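Local coordinates for protein Eps1p (PDB 4TW5) that is a yeast protein of the thioredoxin superfamily, with a thioredoxin domain and a second, probably thioredoxin-like one, each carrying a CXXC disulfide, at residues M48-E53 with E108-F113; K59-T64 with R116-P121; G78-E83 with R89-S94; C177-E182 with N252-K257; F248-G253 with D259-F264. All coordinates share one frame; numbering follows the deposited sequence. Where two conformers were deposited one is given.

Interaction 1 (M48-E53 with E108-F113); sequences METWEE and ESLIAF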
# COMPACT_ATOMS: atom_id res chain seq x y z
N MET A 48 50.15 -17.37 19.96
CA MET A 48 50.48 -17.45 21.37
C MET A 48 49.97 -16.26 22.15
O MET A 48 49.60 -16.38 23.32
CB MET A 48 51.99 -17.57 21.55
CG MET A 48 52.59 -18.76 20.85
SD MET A 48 54.37 -18.88 21.08
CE MET A 48 54.76 -20.13 19.86
N GLU A 49 49.97 -15.09 21.54
CA GLU A 49 49.34 -13.95 22.18
C GLU A 49 47.83 -14.14 22.22
O GLU A 49 47.20 -13.67 23.15
CB GLU A 49 49.74 -12.63 21.53
CG GLU A 49 49.24 -12.41 20.15
CD GLU A 49 50.01 -11.29 19.50
OE1 GLU A 49 50.67 -10.52 20.24
OE2 GLU A 49 49.95 -11.20 18.26
N THR A 50 47.25 -14.75 21.17
CA THR A 50 45.82 -15.05 21.12
C THR A 50 45.48 -15.91 22.33
O THR A 50 44.63 -15.55 23.17
CB THR A 50 45.43 -15.80 19.84
OG1 THR A 50 45.59 -14.96 18.70
CG2 THR A 50 43.96 -16.30 19.91
N TRP A 51 46.19 -17.02 22.41
CA TRP A 51 46.07 -17.95 23.50
C TRP A 51 46.19 -17.29 24.85
O TRP A 51 45.42 -17.59 25.76
CB TRP A 51 47.13 -19.02 23.40
CG TRP A 51 47.06 -20.02 24.49
CD1 TRP A 51 46.35 -21.18 24.50
CD2 TRP A 51 47.75 -19.97 25.74
NE1 TRP A 51 46.55 -21.86 25.68
CE2 TRP A 51 47.42 -21.14 26.46
CE3 TRP A 51 48.63 -19.05 26.32
CZ2 TRP A 51 47.92 -21.40 27.72
CZ3 TRP A 51 49.13 -19.32 27.57
CH2 TRP A 51 48.78 -20.48 28.26
N GLU A 52 47.16 -16.39 24.98
CA GLU A 52 47.41 -15.78 26.27
C GLU A 52 46.31 -14.82 26.67
O GLU A 52 45.87 -14.81 27.82
CB GLU A 52 48.77 -15.03 26.28
CG GLU A 52 49.00 -14.24 27.58
CD GLU A 52 50.40 -13.67 27.75
OE1 GLU A 52 50.90 -12.98 26.84
OE2 GLU A 52 50.99 -13.91 28.83
N GLU A 53 45.82 -14.05 25.71
CA GLU A 53 44.78 -13.08 26.04
C GLU A 53 43.43 -13.78 26.26
O GLU A 53 42.55 -13.25 26.94
CB GLU A 53 44.66 -12.04 24.93
CG GLU A 53 44.20 -10.66 25.41
CD GLU A 53 45.29 -9.95 26.25
OE1 GLU A 53 46.45 -10.44 26.33
OE2 GLU A 53 44.99 -8.88 26.83
N GLU A 108 42.76 -10.11 17.50
CA GLU A 108 41.40 -9.61 17.49
C GLU A 108 40.47 -10.57 16.70
O GLU A 108 39.40 -10.94 17.19
CB GLU A 108 41.35 -8.21 16.86
CG GLU A 108 41.93 -7.08 17.70
CD GLU A 108 43.46 -7.14 17.79
OE1 GLU A 108 44.08 -7.68 16.86
OE2 GLU A 108 44.02 -6.63 18.78
N SER A 109 40.91 -10.98 15.51
CA SER A 109 40.05 -11.80 14.66
C SER A 109 39.81 -13.21 15.22
O SER A 109 38.74 -13.76 15.07
CB SER A 109 40.61 -11.91 13.26
OG SER A 109 41.73 -12.77 13.23
N LEU A 110 40.83 -13.79 15.86
CA LEU A 110 40.70 -15.12 16.41
C LEU A 110 39.83 -15.08 17.66
O LEU A 110 38.95 -15.90 17.83
CB LEU A 110 42.08 -15.70 16.74
CG LEU A 110 42.89 -16.10 15.50
CD1 LEU A 110 44.26 -16.64 15.89
CD2 LEU A 110 42.10 -17.15 14.71
N ILE A 111 40.07 -14.09 18.52
CA ILE A 111 39.22 -13.94 19.70
C ILE A 111 37.75 -13.77 19.31
O ILE A 111 36.88 -14.42 19.89
CB ILE A 111 39.66 -12.75 20.57
CG1 ILE A 111 41.07 -12.97 21.10
CG2 ILE A 111 38.72 -12.57 21.77
CD1 ILE A 111 41.29 -14.30 21.77
N ALA A 112 37.47 -12.90 18.34
CA ALA A 112 36.10 -12.61 17.91
C ALA A 112 35.43 -13.88 17.41
O ALA A 112 34.29 -14.16 17.74
CB ALA A 112 36.09 -11.51 16.84
N PHE A 113 36.17 -14.64 16.62
CA PHE A 113 35.73 -15.92 16.11
C PHE A 113 35.41 -16.93 17.20
O PHE A 113 34.43 -17.66 17.08
CB PHE A 113 36.78 -16.50 15.17
CG PHE A 113 36.46 -17.88 14.67
CD1 PHE A 113 35.38 -18.10 13.85
CD2 PHE A 113 37.26 -18.95 15.02
CE1 PHE A 113 35.09 -19.38 13.39
CE2 PHE A 113 36.99 -20.22 14.57
CZ PHE A 113 35.90 -20.44 13.75

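Interaction 2 (K59-T64 with R116-P121); sequences KTLNIT and RESMDP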
# COMPACT_ATOMS: atom_id res chain seq x y z
N LYS A 59 38.04 -20.59 29.90
CA LYS A 59 37.48 -21.36 31.00
C LYS A 59 35.96 -21.28 30.97
O LYS A 59 35.27 -22.29 31.03
CB LYS A 59 37.96 -20.80 32.35
CG LYS A 59 39.43 -20.95 32.67
CD LYS A 59 39.83 -19.90 33.70
CE LYS A 59 41.33 -19.87 33.95
NZ LYS A 59 41.68 -18.71 34.84
N THR A 60 35.45 -20.06 30.84
CA THR A 60 34.02 -19.79 30.96
C THR A 60 33.19 -20.10 29.69
O THR A 60 32.00 -20.33 29.79
CB THR A 60 33.80 -18.32 31.37
OG1 THR A 60 34.55 -17.46 30.50
CG2 THR A 60 34.30 -18.08 32.82
N LEU A 61 33.82 -20.11 28.51
CA LEU A 61 33.14 -20.42 27.25
C LEU A 61 33.34 -21.86 26.81
O LEU A 61 32.72 -22.31 25.86
CB LEU A 61 33.63 -19.51 26.13
CG LEU A 61 33.43 -18.00 26.27
CD1 LEU A 61 33.80 -17.34 24.96
CD2 LEU A 61 32.01 -17.66 26.70
N ASN A 62 34.25 -22.57 27.48
CA ASN A 62 34.55 -23.96 27.15
C ASN A 62 35.15 -24.06 25.74
O ASN A 62 34.79 -24.93 24.95
CB ASN A 62 33.28 -24.81 27.28
CG ASN A 62 33.58 -26.25 27.54
OD1 ASN A 62 34.75 -26.66 27.48
ND2 ASN A 62 32.54 -27.04 27.83
N ILE A 63 36.08 -23.16 25.44
CA ILE A 63 36.72 -23.13 24.13
C ILE A 63 38.22 -23.08 24.31
O ILE A 63 38.72 -22.28 25.07
CB ILE A 63 36.29 -21.90 23.29
CG1 ILE A 63 34.78 -21.84 23.12
CG2 ILE A 63 36.97 -21.93 21.94
CD1 ILE A 63 34.35 -20.52 22.53
N THR A 64 38.94 -23.94 23.59
CA THR A 64 40.37 -24.01 23.75
C THR A 64 41.09 -23.78 22.42
O THR A 64 40.74 -24.38 21.41
CB THR A 64 40.79 -25.37 24.33
OG1 THR A 64 40.31 -25.47 25.67
CG2 THR A 64 42.32 -25.52 24.36
N ARG A 116 32.22 -15.59 18.74
CA ARG A 116 31.12 -15.76 17.78
C ARG A 116 30.58 -17.21 17.84
O ARG A 116 29.39 -17.43 17.97
CB ARG A 116 31.62 -15.38 16.38
CG ARG A 116 30.54 -14.92 15.43
CD ARG A 116 31.12 -14.46 14.08
NE ARG A 116 32.08 -13.40 14.27
CZ ARG A 116 33.37 -13.49 13.97
NH1 ARG A 116 33.84 -14.59 13.42
NH2 ARG A 116 34.18 -12.48 14.22
N GLU A 117 31.49 -18.17 17.81
CA GLU A 117 31.16 -19.57 17.79
C GLU A 117 30.58 -20.12 19.08
O GLU A 117 29.89 -21.13 19.06
CB GLU A 117 32.39 -20.39 17.40
CG GLU A 117 32.80 -20.12 15.94
CD GLU A 117 31.66 -20.28 14.94
OE1 GLU A 117 30.82 -21.21 15.08
OE2 GLU A 117 31.58 -19.44 14.01
N SER A 118 30.89 -19.48 20.21
CA SER A 118 30.32 -19.92 21.47
C SER A 118 28.82 -19.62 21.52
O SER A 118 28.09 -20.24 22.28
CB SER A 118 31.03 -19.26 22.66
OG SER A 118 30.43 -18.02 22.95
N MET A 119 28.36 -18.70 20.69
CA MET A 119 26.95 -18.34 20.73
C MET A 119 26.12 -19.06 19.70
O MET A 119 24.93 -18.79 19.55
CB MET A 119 26.79 -16.84 20.57
CG MET A 119 26.72 -16.14 21.90
SD MET A 119 27.08 -14.46 21.60
CE MET A 119 25.89 -13.56 22.57
N ASP A 120 26.75 -19.97 18.96
CA ASP A 120 26.02 -20.89 18.12
C ASP A 120 25.62 -22.12 18.95
O ASP A 120 26.46 -22.96 19.27
CB ASP A 120 26.90 -21.26 16.92
CG ASP A 120 26.16 -22.03 15.84
OD1 ASP A 120 25.15 -22.74 16.13
OD2 ASP A 120 26.60 -21.90 14.68
N PRO A 121 24.31 -22.26 19.25
CA PRO A 121 23.82 -23.30 20.15
C PRO A 121 24.09 -24.68 19.61
O PRO A 121 24.14 -25.62 20.39
CB PRO A 121 22.32 -23.04 20.23
CG PRO A 121 22.11 -21.69 19.65
CD PRO A 121 23.20 -21.51 18.65

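Interaction 3 (G78-E83 with R89-S94); sequences GDENIE and RLYNPS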
# COMPACT_ATOMS: atom_id res chain seq x y z
N GLY A 78 46.84 -36.12 7.79
CA GLY A 78 46.28 -36.84 6.65
C GLY A 78 44.87 -37.34 6.93
O GLY A 78 44.02 -37.36 6.04
N ASP A 79 44.64 -37.78 8.16
CA ASP A 79 43.32 -38.23 8.60
C ASP A 79 42.32 -37.09 8.63
O ASP A 79 41.14 -37.28 8.34
CB ASP A 79 43.39 -38.85 9.99
CG ASP A 79 44.10 -40.17 10.00
OD1 ASP A 79 44.31 -40.73 8.90
OD2 ASP A 79 44.44 -40.66 11.10
N GLU A 80 42.81 -35.90 8.96
CA GLU A 80 41.96 -34.72 9.09
C GLU A 80 41.86 -34.01 7.75
O GLU A 80 41.20 -32.97 7.63
CB GLU A 80 42.50 -33.78 10.18
CG GLU A 80 42.39 -34.34 11.60
CD GLU A 80 40.95 -34.72 11.99
OE1 GLU A 80 40.02 -33.95 11.64
OE2 GLU A 80 40.75 -35.77 12.63
N ASN A 81 42.54 -34.56 6.74
CA ASN A 81 42.45 -34.08 5.36
C ASN A 81 42.89 -32.63 5.20
O ASN A 81 42.24 -31.86 4.50
CB ASN A 81 41.02 -34.24 4.85
CG ASN A 81 40.56 -35.69 4.87
OD1 ASN A 81 41.04 -36.51 4.08
ND2 ASN A 81 39.63 -36.01 5.77
N ILE A 82 43.99 -32.27 5.84
CA ILE A 82 44.55 -30.92 5.71
C ILE A 82 44.95 -30.65 4.27
O ILE A 82 45.72 -31.41 3.68
CB ILE A 82 45.79 -30.74 6.62
CG1 ILE A 82 45.43 -31.06 8.07
CG2 ILE A 82 46.37 -29.34 6.49
CD1 ILE A 82 44.23 -30.29 8.59
N GLU A 83 44.43 -29.56 3.70
CA GLU A 83 44.76 -29.21 2.33
C GLU A 83 45.85 -28.15 2.27
O GLU A 83 46.74 -28.23 1.42
CB GLU A 83 43.53 -28.74 1.55
CG GLU A 83 42.37 -29.74 1.49
CD GLU A 83 41.09 -29.15 0.93
OE1 GLU A 83 40.83 -27.94 1.15
OE2 GLU A 83 40.33 -29.88 0.25
N ARG A 89 41.00 -24.53 12.19
CA ARG A 89 39.75 -25.29 12.19
C ARG A 89 39.02 -25.31 13.55
O ARG A 89 39.66 -25.23 14.61
CB ARG A 89 40.00 -26.73 11.77
CG ARG A 89 40.53 -26.93 10.36
CD ARG A 89 40.55 -28.41 10.06
NE ARG A 89 40.90 -28.69 8.68
CZ ARG A 89 40.70 -29.87 8.10
NH1 ARG A 89 40.17 -30.87 8.79
NH2 ARG A 89 41.04 -30.06 6.83
N LEU A 90 37.69 -25.43 13.49
CA LEU A 90 36.86 -25.62 14.68
C LEU A 90 36.33 -27.06 14.79
O LEU A 90 35.73 -27.60 13.87
CB LEU A 90 35.68 -24.65 14.68
CG LEU A 90 34.77 -24.70 15.93
CD1 LEU A 90 35.51 -24.20 17.20
CD2 LEU A 90 33.52 -23.89 15.70
N TYR A 91 36.57 -27.67 15.94
CA TYR A 91 36.07 -29.00 16.23
C TYR A 91 35.16 -28.99 17.44
O TYR A 91 35.26 -28.10 18.28
CB TYR A 91 37.22 -29.96 16.46
CG TYR A 91 37.96 -30.38 15.21
CD1 TYR A 91 38.83 -29.50 14.57
CD2 TYR A 91 37.83 -31.66 14.69
CE1 TYR A 91 39.52 -29.88 13.42
CE2 TYR A 91 38.51 -32.05 13.54
CZ TYR A 91 39.36 -31.15 12.92
OH TYR A 91 40.05 -31.51 11.80
N ASN A 92 34.21 -29.92 17.48
CA ASN A 92 33.48 -30.16 18.71
C ASN A 92 33.72 -31.64 19.07
O ASN A 92 34.48 -32.32 18.37
CB ASN A 92 32.01 -29.74 18.58
CG ASN A 92 31.22 -30.53 17.52
OD1 ASN A 92 31.67 -31.53 16.96
ND2 ASN A 92 30.01 -30.07 17.28
N PRO A 93 33.12 -32.15 20.17
CA PRO A 93 33.28 -33.59 20.45
C PRO A 93 32.83 -34.55 19.33
O PRO A 93 33.31 -35.69 19.29
CB PRO A 93 32.41 -33.79 21.70
CG PRO A 93 32.40 -32.47 22.38
CD PRO A 93 32.45 -31.44 21.28
N SER A 94 31.91 -34.13 18.47
CA SER A 94 31.54 -34.96 17.30
C SER A 94 32.53 -34.88 16.15
O SER A 94 32.43 -35.66 15.20
CB SER A 94 30.14 -34.63 16.78
OG SER A 94 29.19 -34.61 17.83

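Interaction 4 (C177-E182 with N252-K257); sequences CDKCHE and NGYSAK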
# COMPACT_ATOMS: atom_id res chain seq x y z
N CYS A 177 4.38 -18.98 4.56
CA CYS A 177 5.81 -18.85 4.77
C CYS A 177 6.35 -20.07 5.47
O CYS A 177 6.48 -20.08 6.69
CB CYS A 177 6.14 -17.60 5.59
SG CYS A 177 7.93 -17.32 5.79
N ASP A 178 6.70 -21.09 4.69
CA ASP A 178 7.19 -22.35 5.20
C ASP A 178 8.47 -22.21 6.02
O ASP A 178 8.68 -22.94 6.98
CB ASP A 178 7.45 -23.32 4.05
CG ASP A 178 6.18 -23.73 3.32
OD1 ASP A 178 5.07 -23.69 3.92
OD2 ASP A 178 6.30 -24.07 2.12
N LYS A 179 9.32 -21.26 5.64
CA LYS A 179 10.63 -21.14 6.25
C LYS A 179 10.69 -20.17 7.43
O LYS A 179 11.68 -20.14 8.13
CB LYS A 179 11.66 -20.72 5.19
CG LYS A 179 11.89 -21.78 4.12
CD LYS A 179 12.41 -21.12 2.84
CE LYS A 179 12.57 -22.10 1.70
NZ LYS A 179 12.76 -21.36 0.41
N CYS A 180 9.63 -19.40 7.66
CA CYS A 180 9.64 -18.36 8.68
C CYS A 180 10.02 -18.84 10.10
O CYS A 180 10.77 -18.17 10.82
CB CYS A 180 8.28 -17.67 8.75
SG CYS A 180 7.96 -16.36 7.58
N HIS A 181 9.47 -19.99 10.50
CA HIS A 181 9.74 -20.54 11.82
C HIS A 181 11.18 -21.01 11.96
O HIS A 181 11.84 -20.76 12.97
CB HIS A 181 8.79 -21.70 12.11
CG HIS A 181 9.03 -22.35 13.44
ND1 HIS A 181 8.47 -21.90 14.61
CD2 HIS A 181 9.80 -23.42 13.78
CE1 HIS A 181 8.86 -22.66 15.61
NE2 HIS A 181 9.66 -23.59 15.13
N GLU A 182 11.68 -21.72 10.95
CA GLU A 182 13.08 -22.11 10.92
C GLU A 182 13.97 -20.86 11.04
O GLU A 182 14.99 -20.85 11.74
CB GLU A 182 13.43 -22.86 9.63
CG GLU A 182 14.83 -23.51 9.61
CD GLU A 182 15.16 -24.19 8.27
OE1 GLU A 182 14.78 -23.64 7.21
OE2 GLU A 182 15.78 -25.27 8.26
N ASN A 252 23.29 -14.05 -1.25
CA ASN A 252 23.19 -15.49 -1.46
C ASN A 252 21.76 -16.01 -1.24
O ASN A 252 20.81 -15.23 -1.08
CB ASN A 252 24.18 -16.20 -0.54
CG ASN A 252 25.55 -15.55 -0.56
OD1 ASN A 252 26.02 -15.10 -1.61
ND2 ASN A 252 26.18 -15.47 0.60
N GLY A 253 21.59 -17.32 -1.31
CA GLY A 253 20.25 -17.86 -1.17
C GLY A 253 19.82 -17.98 0.28
O GLY A 253 20.59 -17.67 1.19
N TYR A 254 18.59 -18.44 0.49
CA TYR A 254 18.13 -18.77 1.83
C TYR A 254 19.08 -19.79 2.43
O TYR A 254 19.61 -20.65 1.74
CB TYR A 254 16.70 -19.32 1.83
CG TYR A 254 16.24 -19.83 3.20
CD1 TYR A 254 15.55 -19.02 4.07
CD2 TYR A 254 16.52 -21.12 3.61
CE1 TYR A 254 15.14 -19.47 5.28
CE2 TYR A 254 16.12 -21.58 4.82
CZ TYR A 254 15.43 -20.75 5.66
OH TYR A 254 15.02 -21.21 6.88
N SER A 255 19.28 -19.70 3.74
CA SER A 255 20.03 -20.71 4.45
C SER A 255 19.45 -20.97 5.85
O SER A 255 18.90 -20.07 6.46
CB SER A 255 21.49 -20.28 4.56
OG SER A 255 22.26 -21.29 5.17
N ALA A 256 19.56 -22.19 6.34
CA ALA A 256 19.23 -22.45 7.74
C ALA A 256 20.45 -22.14 8.63
O ALA A 256 20.35 -22.07 9.85
CB ALA A 256 18.79 -23.86 7.94
N LYS A 257 21.60 -21.98 8.00
CA LYS A 257 22.81 -21.66 8.75
C LYS A 257 22.98 -20.17 8.92
O LYS A 257 22.64 -19.39 8.02
CB LYS A 257 24.02 -22.27 8.06
CG LYS A 257 24.02 -23.79 8.12
CD LYS A 257 24.91 -24.41 7.07
CE LYS A 257 24.61 -25.88 6.88
NZ LYS A 257 25.60 -26.54 5.99

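Interaction 5 (F248-G253 with D259-F264); sequences FDYPNG and DGYVDF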
# COMPACT_ATOMS: atom_id res chain seq x y z
N PHE A 248 22.17 -2.71 1.38
CA PHE A 248 22.58 -3.85 0.55
C PHE A 248 21.83 -5.15 0.91
O PHE A 248 22.00 -5.66 2.02
CB PHE A 248 24.09 -4.07 0.69
CG PHE A 248 24.92 -2.91 0.17
CD1 PHE A 248 25.37 -2.90 -1.15
CD2 PHE A 248 25.22 -1.83 0.99
CE1 PHE A 248 26.11 -1.85 -1.62
CE2 PHE A 248 25.95 -0.78 0.51
CZ PHE A 248 26.40 -0.79 -0.79
N ASP A 249 21.02 -5.67 -0.02
CA ASP A 249 20.32 -6.96 0.17
C ASP A 249 21.28 -8.12 0.32
O ASP A 249 22.33 -8.17 -0.33
CB ASP A 249 19.38 -7.29 -0.99
CG ASP A 249 18.12 -6.46 -0.98
OD1 ASP A 249 18.00 -5.55 -0.14
OD2 ASP A 249 17.22 -6.77 -1.79
N TYR A 250 20.89 -9.09 1.14
CA TYR A 250 21.63 -10.33 1.26
C TYR A 250 21.72 -11.01 -0.13
O TYR A 250 20.71 -11.23 -0.78
CB TYR A 250 20.98 -11.25 2.29
CG TYR A 250 21.80 -12.48 2.56
CD1 TYR A 250 22.95 -12.39 3.33
CD2 TYR A 250 21.47 -13.71 2.02
CE1 TYR A 250 23.72 -13.49 3.57
CE2 TYR A 250 22.24 -14.81 2.26
CZ TYR A 250 23.37 -14.69 3.04
OH TYR A 250 24.15 -15.78 3.30
N PRO A 251 22.94 -11.28 -0.60
CA PRO A 251 23.18 -11.73 -1.99
C PRO A 251 22.97 -13.21 -2.23
O PRO A 251 22.54 -13.60 -3.30
CB PRO A 251 24.65 -11.39 -2.21
CG PRO A 251 25.25 -11.55 -0.87
CD PRO A 251 24.21 -11.09 0.13
N ASN A 252 23.29 -14.05 -1.25
CA ASN A 252 23.19 -15.49 -1.46
C ASN A 252 21.76 -16.01 -1.24
O ASN A 252 20.81 -15.23 -1.08
CB ASN A 252 24.18 -16.20 -0.54
CG ASN A 252 25.55 -15.55 -0.56
OD1 ASN A 252 26.02 -15.10 -1.61
ND2 ASN A 252 26.18 -15.47 0.60
N GLY A 253 21.59 -17.32 -1.31
CA GLY A 253 20.25 -17.86 -1.17
C GLY A 253 19.82 -17.98 0.28
O GLY A 253 20.59 -17.67 1.19
N ASP A 259 25.82 -18.62 9.20
CA ASP A 259 27.17 -18.20 8.83
C ASP A 259 27.21 -17.22 7.67
O ASP A 259 27.93 -16.21 7.73
CB ASP A 259 28.04 -19.41 8.46
CG ASP A 259 28.14 -20.43 9.56
OD1 ASP A 259 27.60 -20.19 10.67
OD2 ASP A 259 28.78 -21.46 9.33
N GLY A 260 26.46 -17.53 6.61
CA GLY A 260 26.42 -16.68 5.44
C GLY A 260 25.98 -15.28 5.77
O GLY A 260 26.59 -14.30 5.31
N TYR A 261 24.94 -15.17 6.60
CA TYR A 261 24.43 -13.87 7.01
C TYR A 261 25.44 -13.08 7.90
O TYR A 261 25.61 -11.87 7.72
CB TYR A 261 23.10 -14.04 7.75
CG TYR A 261 22.07 -14.79 6.92
CD1 TYR A 261 21.32 -14.13 5.97
CD2 TYR A 261 21.88 -16.14 7.07
CE1 TYR A 261 20.42 -14.79 5.20
CE2 TYR A 261 20.96 -16.82 6.30
CZ TYR A 261 20.24 -16.13 5.36
OH TYR A 261 19.32 -16.79 4.58
N VAL A 262 26.12 -13.76 8.82
CA VAL A 262 27.07 -13.09 9.71
C VAL A 262 28.21 -12.50 8.89
O VAL A 262 28.54 -11.31 9.00
CB VAL A 262 27.63 -14.06 10.78
CG1 VAL A 262 28.85 -13.45 11.49
CG2 VAL A 262 26.56 -14.40 11.80
N ASP A 263 28.78 -13.32 8.01
CA ASP A 263 29.90 -12.91 7.18
C ASP A 263 29.51 -11.83 6.18
O ASP A 263 30.34 -11.00 5.83
CB ASP A 263 30.53 -14.12 6.50
CG ASP A 263 31.12 -15.10 7.52
OD1 ASP A 263 31.49 -14.63 8.64
OD2 ASP A 263 31.22 -16.31 7.22
N PHE A 264 28.27 -11.84 5.70
CA PHE A 264 27.81 -10.75 4.85
C PHE A 264 27.79 -9.45 5.64
O PHE A 264 28.30 -8.43 5.19
CB PHE A 264 26.42 -11.04 4.29
CG PHE A 264 25.77 -9.85 3.63
CD1 PHE A 264 26.17 -9.43 2.36
CD2 PHE A 264 24.76 -9.18 4.26
CE1 PHE A 264 25.56 -8.36 1.72
CE2 PHE A 264 24.13 -8.10 3.66
CZ PHE A 264 24.53 -7.68 2.38

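Interaction 1 (M48-E53 with E108-F113)
Thr50 meets Leu110 and Ile111 where helix 44-53 passes helix 107-118. All contacts across the pair are van der Waals. The CG2 methyl of Thr50 reaches Leu110 CB at 3.7 Å and Ile111 CD1 at 3.8 Å. It lies anti to the backbone N, and this turns the methyl to the neighbouring helix. The Thr50 and Leu110 side chains cross at about a right angle. Thr50 and Ile111 run past each other in opposite directions.

Both helices belong to the thioredoxin fold and come together here beside its central sheet. Phe65 of strand 63-69 lies against Thr50 and Leu110, and Phe54 lies against Ile111.

The polar branch of Thr50 also touches carbon. Its OG1 is 3.5 Å from Leu110 CD1. OG1 is hydrogen-bonded within its own helix, to Val46 O, so this buried hydroxyl has a polar partner. Ile111 CD1 also rests 3.8 Å from the backbone O of Thr50.

Interaction 2 (K59-T64 with R116-P121)
Ser118 faces Leu61 and Ile63 across this contact, close to the end of helix 107-118. Its backbone comes nearest that of Leu61, with the two CA atoms 6.5 Å apart. Ser118 CB meets the end of Ile63, lying 3.6 Å from Ile63 CD1. The same CB is 4.1 Å from Leu61 CD1. One bond further, Ser118 OG sits beside the forked end of Leu61. It is 4.0 Å from Leu61 CD1 and 4.1 Å from Leu61 CD2. These are packing distances. A chi1 of 87° sets OG beside these two methyls. The polar need of this hydroxyl is met in its own helix, by Arg115 O.

Here the C-terminal part of helix 107-118 packs on the start of strand 63-69 in the thioredoxin fold. After helix 55-61 the chain turns at Asn62, which has positive phi. Ile63 then opens strand 63-69, an outermost strand of the four-stranded sheet within this chain. Phe54 touches both Leu61 and Ile63. Ile63 also packs on Leu27 of the neighbouring strand. The segment 116-121 borders helix 180-196 as well, where Gln193 NE2 donates to the backbone O of Arg116.

Interaction 3 (G78-E83 with R89-S94)
The Arg89 guanidinium has Ile82 CD1 over one face, 3.5 Å above its centre, and the backbone oxygens of Glu80 and Asn81 near its edge. The Tyr91 ring receives Glu80 OE1 at its edge, in plane, with the carboxylate turned 67° from the ring. The two carbonyls belong to a Schellman motif, with Asn81 in positive phi, just beyond helix 74-79 of the thioredoxin fold.

Arg89 NH1 donates to Glu80 O at 2.6 Å. This oxygen lies 28° out of the guanidinium plane, while the donor lies in the carbonyl plane. Arg89 NH2 adds weak bonds to Glu80 O and to Asn81 O. The arginine thus reaches two successive carbonyls of the turn, the second weakly. Its chain is extended from CG to NE, which carries the charged end from strand 87-92 to the loop. Arg89 NE forms a salt bridge with Glu87.

Tyr91, two residues along the strand, points the same way. Its OH accepts from Arg89 NH1 at 3.1 Å, with an N-H...O angle of 147°. The Glu80 chain bends at chi2 to meet this hydroxyl. Tyr91 OH donates to Glu80 OE1 in a bond modelled at 2.4 Å, too short to be exact.

Interaction 4 (C177-E182 with N252-K257)
Tyr254 is held by two side chains, Lys179 over its ring and Glu182 at its hydroxyl. The methylenes of Lys179 lie across one ring face. Lys179 CD stands 3.9 Å from the ring centroid, only 6° off the normal, in a CH-pi contact. Lys179 CB is 3.7 Å from Tyr254 CE1. The two side chains run in opposite directions. Lys179 NZ is 5.2 Å from the Tyr254 centroid, so any cation-pi attraction is at most weak.

Tyr254 OH donates to Glu182 OE1 in a very short bond of 2.5 Å, whose exact length is doubtful. The carboxylate and ring planes are 28° apart. The other oxygen, Glu182 OE2, packs 3.3 Å from Ala256 CB. The Glu182 chain is extended beyond CG; with CG anti to the backbone N (chi1 -171°) its carboxylate reaches the loop.

Further out, Lys179 NZ forms a salt bridge with Glu232, whose side chain also touches Tyr254. Ser255 OG accepts from Lys257 N in an ST turn, which shapes the loop next to Tyr254. Ala256 O is hydrogen-bonded to Thr186 OG1 of helix 180-196.

Lys179 lies inside the type I turn from Cys177 to Cys180, and those two cysteines are joined at SG. This disulfide at the start of a helix is consistent with the CXXC motif of thioredoxin-like domains.

Interaction 5 (F248-G253 with D259-F264)
The chain leaves strand 247-249, runs through an irregular loop and returns as helix 259-265, with the CA atoms of Tyr250 and Phe264 7.2 Å apart. Three aromatic residues fill the angle between them: Tyr250, Tyr261 and Phe264. This cluster joins the last strand of the second, probably thioredoxin-like domain to the helix that follows it.

Tyr250 is in the middle. One face forms a face-to-face stack with Tyr261, with centroids 4.1 Å apart and planes at 25°. Tyr261 CE1 lies over the centre of the Tyr250 ring. The edge of Tyr250 is turned to the face of Phe264, with planes at 81° in an offset edge-to-face pair. Tyr250 CG is anti to its backbone N (chi1 -173°), and the ring reaches in between its two partners.

Phe264 is also met by backbone and proline. Tyr250 CA sits over its ring face, 4.2 Å from the centroid. Pro251 CD is 3.4 Å from Phe264 CD1. Phe248 O comes in plane at the ring edge, 3.3 Å from Phe264 CZ.

Tyr250 OH lies close to the helix backbone, 3.2 Å from Gly260 CA, where glycine has no side chain to intervene. Asn252 ND2 gives this hydroxyl a weak bond.

Asp249 forms a salt bridge with Arg228 of the second subunit. Around the cluster, Tyr261 packs on Phe183 and Ile190 of helix 180-196. Phe264 rests on Leu237 and Tyr250 on Val235, both of strand 234-238.

In the fold
The contacts fall into two groups along the chain. Interactions 1, 2 and 3 serve the first thioredoxin-like domain, with its four-stranded sheet. Interactions 1 and 2 share helix 107-118, with centres about 13 Å apart, and their segments alternate in sequence. Interaction 3 is nested within both loops and touches interaction 2 through Leu90 and Glu117. Interactions 4 and 5 come later, beside the five-stranded sheet. Their centres are about 12 Å apart, they share Asn252 and Gly253, and Ser255 N probably hydrogen-bonds to Tyr261 OH. Arg116 of interaction 2 packs on Val262 of interaction 5, joining the two groups directly. Helices 107-118 and 259-265 thus help pack the two domains together.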